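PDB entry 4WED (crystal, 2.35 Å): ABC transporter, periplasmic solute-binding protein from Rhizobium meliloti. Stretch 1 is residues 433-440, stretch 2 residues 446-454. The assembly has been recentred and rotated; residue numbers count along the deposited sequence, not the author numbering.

Stretch 1 (433-440) LVALCLST
Stretch 2 (446-454) EGKLVTDPV

Stretch 1 enters as the end of a helix that begins earlier in the chain and runs through Cys437; Leu438 (phi/psi -81/117) is the first residue to leave helical angles. Stretch 2 is irregular throughout and runs alongside in the same sense, with Ala435 CA 6.9 Å from Glu446 CA, Leu436 CA 4.6 Å from Lys448 CA, Cys437 CA 5.2 Å from Val450 CA and Ser439 CA 5.2 Å from Thr451 CA. Together they bury 501 Å². The chemistry follows from the helix end, where carbonyls without a full set of helical partners are open to donors from stretch 2.

Glu446, modelled only to CB, points toward stretch 1, its CB 4.2 Å from Ala435 O. Gly447 adopts phi/psi 88/161, where a CB would jam against the preceding carbonyl oxygen, so glycine suits the place; Gly447 O lies 3.8 Å from Leu436 CD2.

Lys448 (-125/128) is the principal polar link. Its CB points sideways, but the m, m, t, t chain carries the ammonium to the helix end, where Lys448 NZ donates to Ala435 O at 2.9 Å and to Leu438 O at a very short 2.5 Å. A long, flexible, positively charged side chain is well suited to bind two carbonyls at once.

Leu449 turns to -60/-51, and its N makes a weak hydrogen bond to Leu436 O at 2.9 Å, the N-H...O angle being only 125°. Val450 N also makes a weak hydrogen bond to Leu436 O, at 3.5 Å, though at a straighter 163°. Leu449 CB points toward stretch 1 and meets Leu436 CB at 4.2 Å and Cys437 SG at 4.2 Å; its chi1 of -137° lies between wells, with chi2 p. Leu436 is m, t.

Val450 is extended (-157/133), chi1 p, and sets CG1 3.6 Å from SG of Cys437 (chi1 m), an apolar match of a branched side chain and a polarizable sulfur. Val450 O lies 3.0 Å from Cys437 O; both are acceptors, so no hydrogen bond joins them, but Val450 O does receive a CA-H...O contact from Cys437 CA at 3.4 Å.

Thr451 (-130/103, chi1 p) brings CB within 3.5 Å of Ser439 OG. At Asp452 (-127/93, chi1 t) the CA-to-CB bond points away from stretch 1 while the backbone is bridged by water: the water donates to Cys437 O at 2.7 Å and accepts from Asp452 N at 2.7 Å. Pro453 (-55/-43, C-gamma exo) places CG 3.2 Å from OG of Ser439 (chi1 m), whose small side chain fits close to the ring. Val454 (chi1 m) makes no contact.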

# COMPACT_ATOMS: atom_id res chain seq x y z
N LEU A 433 11.72 -1.56 -0.18
CA LEU A 433 13.08 -1.90 0.15
C LEU A 433 13.99 -1.79 -1.05
O LEU A 433 15.05 -1.19 -0.98
CB LEU A 433 13.17 -3.34 0.65
CG LEU A 433 12.90 -3.48 2.13
CD1 LEU A 433 13.16 -4.92 2.57
CD2 LEU A 433 13.76 -2.52 2.97
N VAL A 434 13.58 -2.43 -2.13
CA VAL A 434 14.38 -2.43 -3.31
C VAL A 434 14.45 -1.03 -3.90
O VAL A 434 15.54 -0.52 -4.18
CB VAL A 434 13.82 -3.44 -4.32
CG1 VAL A 434 14.39 -3.20 -5.71
CG2 VAL A 434 14.12 -4.88 -3.87
N ALA A 435 13.28 -0.41 -4.10
CA ALA A 435 13.23 0.85 -4.82
C ALA A 435 13.89 1.98 -4.03
O ALA A 435 14.52 2.86 -4.64
CB ALA A 435 11.80 1.21 -5.14
N LEU A 436 13.78 1.96 -2.70
CA LEU A 436 14.23 3.08 -1.89
C LEU A 436 15.53 2.81 -1.15
O LEU A 436 16.11 3.73 -0.58
CB LEU A 436 13.16 3.46 -0.86
CG LEU A 436 11.77 3.84 -1.40
CD1 LEU A 436 10.87 4.20 -0.21
CD2 LEU A 436 11.81 5.01 -2.38
N CYS A 437 15.97 1.57 -1.12
CA CYS A 437 17.11 1.22 -0.30
C CYS A 437 18.24 0.49 -1.02
O CYS A 437 19.37 0.57 -0.56
CB CYS A 437 16.66 0.42 0.90
SG CYS A 437 15.58 1.35 2.00
N LEU A 438 17.98 -0.21 -2.11
CA LEU A 438 19.06 -0.89 -2.82
C LEU A 438 19.82 0.11 -3.74
O LEU A 438 19.22 0.66 -4.66
CB LEU A 438 18.50 -2.07 -3.64
CG LEU A 438 19.48 -3.07 -4.37
CD1 LEU A 438 20.17 -4.07 -3.46
CD2 LEU A 438 18.73 -3.85 -5.42
N SER A 439 21.11 0.33 -3.47
CA SER A 439 21.95 1.19 -4.36
C SER A 439 21.81 0.89 -5.84
O SER A 439 21.63 1.80 -6.63
CB SER A 439 23.45 1.07 -4.04
OG SER A 439 23.80 1.88 -2.94
N THR A 440 21.95 -0.38 -6.21
CA THR A 440 22.03 -0.78 -7.60
C THR A 440 20.72 -0.55 -8.36
O THR A 440 20.75 -0.35 -9.55
CB THR A 440 22.50 -2.24 -7.73
OG1 THR A 440 21.66 -3.09 -6.96
CG2 THR A 440 23.93 -2.38 -7.24
N GLU A 446 12.20 7.73 -8.62
CA GLU A 446 12.30 7.30 -7.20
C GLU A 446 12.89 8.29 -6.13
O GLU A 446 12.14 8.86 -5.34
CB GLU A 446 13.05 5.95 -7.11
N GLY A 447 14.22 8.44 -6.10
CA GLY A 447 14.95 8.93 -4.90
C GLY A 447 15.34 7.77 -3.96
O GLY A 447 14.77 6.69 -4.04
N LYS A 448 16.30 7.98 -3.06
CA LYS A 448 16.73 6.93 -2.09
C LYS A 448 16.67 7.36 -0.63
O LYS A 448 17.22 8.38 -0.22
CB LYS A 448 18.17 6.51 -2.37
CG LYS A 448 18.40 5.90 -3.74
CD LYS A 448 17.95 4.45 -3.70
CE LYS A 448 17.75 3.87 -5.08
NZ LYS A 448 17.41 2.42 -4.93
N LEU A 449 16.01 6.53 0.15
CA LEU A 449 16.05 6.59 1.63
C LEU A 449 17.46 6.42 2.20
O LEU A 449 17.94 7.22 3.01
CB LEU A 449 15.16 5.50 2.20
CG LEU A 449 14.24 5.78 3.38
CD1 LEU A 449 13.48 7.08 3.26
CD2 LEU A 449 13.26 4.60 3.49
N VAL A 450 18.13 5.37 1.76
CA VAL A 450 19.43 5.05 2.30
C VAL A 450 20.22 4.20 1.31
O VAL A 450 19.69 3.24 0.76
CB VAL A 450 19.26 4.34 3.66
CG1 VAL A 450 18.26 3.20 3.55
CG2 VAL A 450 20.59 3.85 4.18
N THR A 451 21.47 4.55 1.06
CA THR A 451 22.29 3.80 0.11
C THR A 451 23.63 3.44 0.72
O THR A 451 24.51 4.29 0.85
CB THR A 451 22.54 4.59 -1.20
OG1 THR A 451 22.94 5.94 -0.90
CG2 THR A 451 21.28 4.59 -2.05
N ASP A 452 23.77 2.18 1.11
CA ASP A 452 25.06 1.65 1.55
C ASP A 452 25.36 0.38 0.75
O ASP A 452 24.93 -0.73 1.09
CB ASP A 452 25.06 1.39 3.05
CG ASP A 452 26.47 1.28 3.63
OD1 ASP A 452 27.48 1.16 2.89
OD2 ASP A 452 26.58 1.30 4.86
N PRO A 453 26.08 0.54 -0.36
CA PRO A 453 26.48 -0.59 -1.20
C PRO A 453 27.25 -1.67 -0.46
O PRO A 453 27.00 -2.86 -0.66
CB PRO A 453 27.41 0.06 -2.24
CG PRO A 453 26.88 1.45 -2.35
CD PRO A 453 26.49 1.83 -0.95
N VAL A 454 28.17 -1.29 0.40
CA VAL A 454 29.00 -2.33 0.97
C VAL A 454 28.18 -3.06 2.03
O VAL A 454 28.25 -4.27 2.12
CB VAL A 454 30.40 -1.85 1.46
CG1 VAL A 454 31.09 -1.01 0.40
CG2 VAL A 454 30.27 -1.10 2.76
O HOH W 1 21.97 0.49 0.01